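Local coordinates for protein putative platelet activating factor (Streptococcus pneumoniae, PDB 2HSJ) that is of unconfirmed function but, as a GDSL-like SGNH hydrolase, probably cleaves ester bonds in lipid-like substrates, at residues Gln51-Thr56 with Ala204-Leu209; Gly71-Asn76 with Leu91-Asn96. One frame throughout, in Å; residues are numbered along the deposited sequence.

How the contacts relate
The two contacts illustrate how one parallel-sheet fold buries side chains differently at different depths. Both are buried, but the centre of contact 2 is about 7 Å from the centre of the chain and that of contact 1 about 15 Å; their own centres are 22 Å apart, and they do not touch. Contact 1 joins two helices, 50-54 and 199-209, with a serine hydroxyl meeting an aromatic ring, while helix 50-54 also meets a second subunit. Contact 2 sets helix 70-75 against the end of strand 88-92 and is wholly aliphatic, methyl against methyl. Along the chain, both segments of contact 2 fall between those of contact 1.

Contact 1: Gln51-Thr56 with Ala204-Leu209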
ATOM      1  N   GLN D  51       9.818 -11.067  -0.289  1.00  9.82           N
ATOM      2  CA  GLN D  51       8.798 -10.781  -1.305  1.00 10.81           C
ATOM      3  C   GLN D  51       8.452 -12.027  -2.090  1.00 10.11           C
ATOM      4  O   GLN D  51       7.283 -12.331  -2.307  1.00 10.93           O
ATOM      5  CB  GLN D  51       9.322  -9.727  -2.275  1.00 11.43           C
ATOM      6  CG  GLN D  51       8.395  -9.427  -3.413  1.00 13.75           C
ATOM      7  CD  GLN D  51       9.120  -8.735  -4.537  1.00 13.81           C
ATOM      8  OE1 GLN D  51      10.198  -9.156  -4.956  1.00 13.65           O
ATOM      9  NE2 GLN D  51       8.511  -7.676  -5.061  1.00 14.50           N
ATOM     10  N   GLU D  52       9.492 -12.715  -2.582  1.00  9.33           N
ATOM     11  CA  GLU D  52       9.240 -13.811  -3.509  1.00  8.73           C
ATOM     12  C   GLU D  52       8.734 -15.080  -2.830  1.00  9.63           C
ATOM     13  O   GLU D  52       8.197 -15.960  -3.522  1.00  9.99           O
ATOM     14  CB  GLU D  52      10.470 -14.057  -4.382  1.00  9.45           C
ATOM     15  CG  GLU D  52      10.780 -12.869  -5.244  1.00 10.59           C
ATOM     16  CD  GLU D  52      11.925 -13.171  -6.183  1.00 12.35           C
ATOM     17  OE1 GLU D  52      11.706 -13.797  -7.236  1.00 11.36           O
ATOM     18  OE2 GLU D  52      13.076 -12.815  -5.841  1.00 14.50           O
ATOM     19  N   LEU D  53       8.904 -15.169  -1.512  1.00  9.45           N
ATOM     20  CA  LEU D  53       8.400 -16.374  -0.812  1.00 10.85           C
ATOM     21  C   LEU D  53       7.118 -16.133  -0.024  1.00 11.17           C
ATOM     22  O   LEU D  53       6.350 -17.089   0.194  1.00 10.98           O
ATOM     23  CB  LEU D  53       9.495 -16.994   0.069  1.00 11.21           C
ATOM     24  CG  LEU D  53      10.721 -17.477  -0.727  1.00 12.68           C
ATOM     25  CD1 LEU D  53      11.730 -18.055   0.264  1.00 12.75           C
ATOM     26  CD2 LEU D  53      10.388 -18.531  -1.783  1.00 11.96           C
ATOM     27  N   PHE D  54       6.900 -14.904   0.460  1.00 10.91           N
ATOM     28  CA  PHE D  54       5.621 -14.595   1.140  1.00 11.87           C
ATOM     29  C   PHE D  54       4.608 -13.852   0.259  1.00 12.89           C
ATOM     30  O   PHE D  54       3.411 -13.842   0.543  1.00 15.69           O
ATOM     31  CB  PHE D  54       5.877 -13.757   2.394  1.00 11.62           C
ATOM     32  CG  PHE D  54       6.520 -14.513   3.533  1.00 12.86           C
ATOM     33  CD1 PHE D  54       5.848 -15.584   4.148  1.00 11.18           C
ATOM     34  CD2 PHE D  54       7.768 -14.133   4.003  1.00 14.75           C
ATOM     35  CE1 PHE D  54       6.442 -16.258   5.210  1.00 13.57           C
ATOM     36  CE2 PHE D  54       8.387 -14.781   5.061  1.00 14.55           C
ATOM     37  CZ  PHE D  54       7.715 -15.855   5.685  1.00 13.47           C
ATOM     38  N   GLY D  55       5.099 -13.208  -0.802  1.00 12.67           N
ATOM     39  CA  GLY D  55       4.254 -12.365  -1.639  1.00 13.43           C
ATOM     40  C   GLY D  55       4.197 -10.930  -1.154  1.00 13.40           C
ATOM     41  O   GLY D  55       4.886 -10.552  -0.211  1.00 13.44           O
ATOM     42  N   THR D  56       3.328 -10.148  -1.788  1.00 14.12           N
ATOM     43  CA  THR D  56       3.344  -8.706  -1.574  1.00 14.48           C
ATOM     44  C   THR D  56       2.055  -8.182  -0.948  1.00 13.60           C
ATOM     45  O   THR D  56       1.929  -6.960  -0.655  1.00 14.56           O
ATOM     46  CB  THR D  56       3.545  -7.930  -2.890  1.00 15.19           C
ATOM     47  OG1 THR D  56       2.451  -8.178  -3.755  1.00 17.97           O
ATOM     48  CG2 THR D  56       4.852  -8.342  -3.583  1.00 17.85           C
ATOM     49  N   ALA D 204      11.009 -23.602   3.147  1.00 10.48           N
ATOM     50  CA  ALA D 204      10.519 -24.418   4.280  1.00 10.46           C
ATOM     51  C   ALA D 204      10.277 -23.538   5.504  1.00 11.67           C
ATOM     52  O   ALA D 204       9.269 -23.702   6.207  1.00 12.37           O
ATOM     53  CB  ALA D 204      11.529 -25.503   4.610  1.00 10.71           C
ATOM     54  N   LEU D 205      11.198 -22.608   5.760  1.00 11.30           N
ATOM     55  CA  LEU D 205      11.041 -21.652   6.862  1.00 11.78           C
ATOM     56  C   LEU D 205       9.778 -20.821   6.676  1.00 12.23           C
ATOM     57  O   LEU D 205       9.010 -20.618   7.613  1.00 13.35           O
ATOM     58  CB  LEU D 205      12.282 -20.740   6.970  1.00 10.58           C
ATOM     59  CG  LEU D 205      12.254 -19.665   8.078  1.00 12.09           C
ATOM     60  CD1 LEU D 205      11.975 -20.269   9.480  1.00 12.66           C
ATOM     61  CD2 LEU D 205      13.543 -18.858   8.058  1.00 13.99           C
ATOM     62  N   SER D 206       9.538 -20.373   5.443  1.00 11.10           N
ATOM     63  CA  SER D 206       8.372 -19.560   5.155  1.00 12.10           C
ATOM     64  C   SER D 206       7.059 -20.314   5.392  1.00 12.33           C
ATOM     65  O   SER D 206       6.083 -19.760   5.927  1.00 12.61           O
ATOM     66  CB  SER D 206       8.453 -19.068   3.710  1.00 11.44           C
ATOM     67  OG  SER D 206       9.600 -18.269   3.535  1.00 12.24           O
ATOM     68  N   LYS D 207       7.039 -21.585   5.004  1.00 12.63           N
ATOM     69  CA  LYS D 207       5.849 -22.401   5.224  1.00 13.66           C
ATOM     70  C   LYS D 207       5.582 -22.537   6.737  1.00 13.20           C
ATOM     71  O   LYS D 207       4.431 -22.440   7.176  1.00 14.40           O
ATOM     72  CB  LYS D 207       6.054 -23.773   4.593  1.00 14.43           C
ATOM     73  CG  LYS D 207       4.885 -24.732   4.736  1.00 17.45           C
ATOM     74  CD  LYS D 207       5.199 -26.001   3.936  1.00 19.38           C
ATOM     75  CE  LYS D 207       4.596 -27.241   4.568  1.00 24.17           C
ATOM     76  NZ  LYS D 207       3.250 -27.579   4.034  1.00 29.74           N
ATOM     77  N   SER D 208       6.638 -22.706   7.527  1.00 13.24           N
ATOM     78  CA  SER D 208       6.446 -22.816   8.975  1.00 15.41           C
ATOM     79  C   SER D 208       6.025 -21.488   9.601  1.00 14.76           C
ATOM     80  O   SER D 208       5.303 -21.503  10.600  1.00 15.80           O
ATOM     81  CB  SER D 208       7.703 -23.335   9.659  1.00 15.95           C
ATOM     82  OG  SER D 208       8.724 -22.367   9.624  1.00 22.92           O
ATOM     83  N   LEU D 209       6.441 -20.351   9.018  1.00 13.53           N
ATOM     84  CA  LEU D 209       6.130 -19.020   9.600  1.00 13.31           C
ATOM     85  C   LEU D 209       4.789 -18.433   9.184  1.00 14.99           C
ATOM     86  O   LEU D 209       4.305 -17.505   9.837  1.00 15.54           O
ATOM     87  CB  LEU D 209       7.206 -17.979   9.233  1.00 12.69           C
ATOM     88  CG  LEU D 209       8.580 -18.198   9.851  1.00 12.82           C
ATOM     89  CD1 LEU D 209       9.565 -17.170   9.280  1.00 14.47           C
ATOM     90  CD2 LEU D 209       8.514 -18.103  11.382  1.00 13.50           C
TER
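The hydroxyl of S206, against which L53 and the ring of F54 pack, has Y48 OH and the backbone O of Y202 as its hydrogen-bond partners. The pairing with Y202 O ties it back to its own helix, so this buried polar atom is satisfied even though its neighbours across the contact are carbon. L53 brings its CB to 3.7 Å from S206 OG, and the branch end CD1 closes to 3.9 Å from the same OG. F54 takes the larger share. With CG beside the backbone N (chi1 -72°), its ring reaches across to the second helix, and S206 OG sits over one face, 3.7 Å above the plane and displaced toward the rim near CZ. Next to CZ, CE1 of F54 comes within 3.6 Å of the carbonyl O of S206. Near the ring plane, at its edge, L209 CB approaches CZ of F54 at 4.2 Å, so one aromatic group spans almost a full turn of the opposing helix. In the wider structure, helix 50-54 lies against the C-terminal helix 199-209, which in turn contacts helix 176-179 through A204 and S208. Beyond helix 50-54 is a second subunit, where E52 forms a salt bridge with R63 of that subunit and L53 packs on its I30, so this short helix stands between an intrachain helix pair and a subunit interface.

Contact 2: Gly71-Asn76 with Leu91-Asn96; sequences GLLLEN and LLIGTN
In L73, L91 and I93 alike, the first torsion sets the branch anti to the backbone nitrogen, CG in the leucines and CG1 in the isoleucine, and so directs it across the contact. For L73 (chi1 170°) the second torsion, 60°, then sets CD2 in front; for I93 (chi1 -163°) CG1 and CD1 extend toward helix 70-75. L73 CD2 settles into the notch between two terminal methyls, 3.6 Å from CD1 of L91 and 3.8 Å from CD1 of I93. The base of the leucine takes part too, with L73 CB 3.9 Å from I93 CD1. L91 and I93, two residues apart, point to the same side of the chain, which is why a single leucine can engage both. The contact is apolar throughout. Polar bonding stays within the helix end, where N76 ND2 donates to L72 O at 3.1 Å, close to the plane of its own amide; L72 O also accepts from N76 N, and N76 OD1 is taken by R25. I114 and L111 of helix 104-121, together with I40 of strand 37-41, extend the apolar cluster. Topologically, helix 70-75 belongs to the crossover from strand 60-64 to strand 88-92, passing over strand 37-41. After the strand, G94, T95 and N96 match the start of the GxND block of SGNH hydrolases, whose asparagine in relatives contributes to the oxyanion hole. The contact thus packs a helix on the central sheet of this three-layer alpha/beta/alpha fold, just before the turn and helix start that carry the probable oxyanion-hole asparagine.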
ATOM      1  N   GLY D  71      23.705  -7.946  21.127  1.00 12.08           N
ATOM      2  CA  GLY D  71      24.226  -6.675  21.641  1.00 12.52           C
ATOM      3  C   GLY D  71      24.266  -5.553  20.612  1.00 12.91           C
ATOM      4  O   GLY D  71      23.983  -4.393  20.940  1.00 13.57           O
ATOM      5  N   LEU D  72      24.608  -5.901  19.364  1.00 13.06           N
ATOM      6  CA  LEU D  72      24.690  -4.905  18.300  1.00 13.76           C
ATOM      7  C   LEU D  72      23.290  -4.397  17.969  1.00 13.49           C
ATOM      8  O   LEU D  72      23.077  -3.193  17.733  1.00 13.89           O
ATOM      9  CB  LEU D  72      25.315  -5.517  17.039  1.00 15.08           C
ATOM     10  CG  LEU D  72      26.727  -6.087  17.165  1.00 17.48           C
ATOM     11  CD1 LEU D  72      27.101  -6.842  15.868  1.00 20.94           C
ATOM     12  CD2 LEU D  72      27.733  -4.978  17.458  1.00 19.97           C
ATOM     13  N   LEU D  73      22.332  -5.318  17.984  1.00 13.32           N
ATOM     14  CA  LEU D  73      20.944  -4.952  17.693  1.00 12.39           C
ATOM     15  C   LEU D  73      20.391  -4.025  18.758  1.00 12.58           C
ATOM     16  O   LEU D  73      19.763  -3.014  18.447  1.00 12.85           O
ATOM     17  CB  LEU D  73      20.052  -6.196  17.537  1.00 12.19           C
ATOM     18  CG  LEU D  73      18.540  -5.989  17.465  1.00 13.86           C
ATOM     19  CD1 LEU D  73      18.249  -5.110  16.248  1.00 13.15           C
ATOM     20  CD2 LEU D  73      17.825  -7.337  17.352  1.00 13.63           C
ATOM     21  N   LEU D  74      20.638  -4.362  20.017  1.00 11.67           N
ATOM     22  CA  LEU D  74      20.179  -3.499  21.091  1.00 13.14           C
ATOM     23  C   LEU D  74      20.753  -2.079  20.985  1.00 13.41           C
ATOM     24  O   LEU D  74      20.024  -1.091  21.090  1.00 14.23           O
ATOM     25  CB  LEU D  74      20.527  -4.117  22.455  1.00 13.24           C
ATOM     26  CG  LEU D  74      20.187  -3.220  23.653  1.00 14.75           C
ATOM     27  CD1 LEU D  74      18.675  -2.915  23.740  1.00 16.08           C
ATOM     28  CD2 LEU D  74      20.711  -3.854  24.939  1.00 14.72           C
ATOM     29  N   GLU D  75      22.059  -1.988  20.748  1.00 13.47           N
ATOM     30  CA  GLU D  75      22.731  -0.699  20.653  1.00 14.48           C
ATOM     31  C   GLU D  75      22.174   0.164  19.512  1.00 14.01           C
ATOM     32  O   GLU D  75      22.057   1.390  19.645  1.00 14.80           O
ATOM     33  CB  GLU D  75      24.226  -0.947  20.442  1.00 15.43           C
ATOM     34  CG  GLU D  75      25.090   0.273  20.556  1.00 21.22           C
ATOM     35  CD  GLU D  75      26.496   0.037  20.022  1.00 27.98           C
ATOM     36  OE1 GLU D  75      26.989  -1.119  20.100  1.00 31.15           O
ATOM     37  OE2 GLU D  75      27.099   1.011  19.516  1.00 31.74           O
ATOM     38  N   ASN D  76      21.801  -0.496  18.407  1.00 12.84           N
ATOM     39  CA  ASN D  76      21.365   0.191  17.195  1.00 12.20           C
ATOM     40  C   ASN D  76      19.906  -0.043  16.873  1.00 11.86           C
ATOM     41  O   ASN D  76      19.516   0.034  15.713  1.00 11.57           O
ATOM     42  CB  ASN D  76      22.218  -0.261  16.025  1.00 12.77           C
ATOM     43  CG  ASN D  76      23.638   0.214  16.171  1.00 12.91           C
ATOM     44  OD1 ASN D  76      23.944   1.376  15.889  1.00 15.91           O
ATOM     45  ND2 ASN D  76      24.500  -0.654  16.691  1.00 15.14           N
ATOM     46  N   LEU D  91      11.695 -11.554  14.982  1.00 12.31           N
ATOM     47  CA  LEU D  91      13.061 -11.405  15.420  1.00 11.92           C
ATOM     48  C   LEU D  91      13.778 -12.759  15.343  1.00 11.53           C
ATOM     49  O   LEU D  91      13.399 -13.723  16.015  1.00 12.06           O
ATOM     50  CB  LEU D  91      13.060 -10.876  16.850  1.00 12.38           C
ATOM     51  CG  LEU D  91      14.417 -10.647  17.459  1.00 13.30           C
ATOM     52  CD1 LEU D  91      15.266  -9.740  16.578  1.00 16.12           C
ATOM     53  CD2 LEU D  91      14.203 -10.055  18.869  1.00 18.37           C
ATOM     54  N   LEU D  92      14.849 -12.798  14.542  1.00 10.73           N
ATOM     55  CA  LEU D  92      15.668 -13.996  14.394  1.00 11.67           C
ATOM     56  C   LEU D  92      17.099 -13.566  14.649  1.00 11.19           C
ATOM     57  O   LEU D  92      17.751 -12.922  13.807  1.00 12.40           O
ATOM     58  CB  LEU D  92      15.559 -14.646  12.991  1.00 13.14           C
ATOM     59  CG  LEU D  92      16.454 -15.879  12.799  1.00 14.35           C
ATOM     60  CD1 LEU D  92      16.199 -16.973  13.885  1.00 15.68           C
ATOM     61  CD2 LEU D  92      16.199 -16.425  11.418  1.00 18.11           C
ATOM     62  N   ILE D  93      17.611 -13.936  15.814  1.00 10.94           N
ATOM     63  CA  ILE D  93      18.944 -13.512  16.195  1.00 12.22           C
ATOM     64  C   ILE D  93      19.458 -14.414  17.287  1.00 11.65           C
ATOM     65  O   ILE D  93      18.664 -15.001  18.036  1.00 12.15           O
ATOM     66  CB  ILE D  93      18.945 -12.003  16.629  1.00 12.25           C
ATOM     67  CG1 ILE D  93      20.381 -11.433  16.619  1.00 14.16           C
ATOM     68  CG2 ILE D  93      18.180 -11.808  17.956  1.00 13.69           C
ATOM     69  CD1 ILE D  93      20.419  -9.945  16.546  1.00 15.88           C
ATOM     70  N   GLY D  94      20.791 -14.533  17.342  1.00 11.33           N
ATOM     71  CA  GLY D  94      21.443 -15.280  18.398  1.00 11.82           C
ATOM     72  C   GLY D  94      22.468 -16.257  17.881  1.00 11.84           C
ATOM     73  O   GLY D  94      23.389 -16.585  18.628  1.00 12.16           O
ATOM     74  N   THR D  95      22.349 -16.726  16.632  1.00 12.19           N
ATOM     75  CA  THR D  95      23.319 -17.728  16.148  1.00 11.37           C
ATOM     76  C   THR D  95      24.737 -17.178  16.180  1.00 11.63           C
ATOM     77  O   THR D  95      25.681 -17.935  16.376  1.00 12.82           O
ATOM     78  CB  THR D  95      22.954 -18.350  14.776  1.00 12.54           C
ATOM     79  OG1 THR D  95      23.682 -19.587  14.599  1.00 12.75           O
ATOM     80  CG2 THR D  95      23.243 -17.399  13.609  1.00 12.52           C
ATOM     81  N   ASN D  96      24.870 -15.864  16.002  1.00 11.51           N
ATOM     82  CA  ASN D  96      26.192 -15.253  15.999  1.00 11.77           C
ATOM     83  C   ASN D  96      26.686 -14.985  17.403  1.00 12.12           C
ATOM     84  O   ASN D  96      27.905 -15.012  17.642  1.00 13.89           O
ATOM     85  CB  ASN D  96      26.236 -14.023  15.099  1.00 11.23           C
ATOM     86  CG  ASN D  96      25.948 -14.381  13.655  1.00 13.98           C
ATOM     87  OD1 ASN D  96      26.315 -15.460  13.189  1.00 14.58           O
ATOM     88  ND2 ASN D  96      25.225 -13.516  12.959  1.00 14.63           N
TER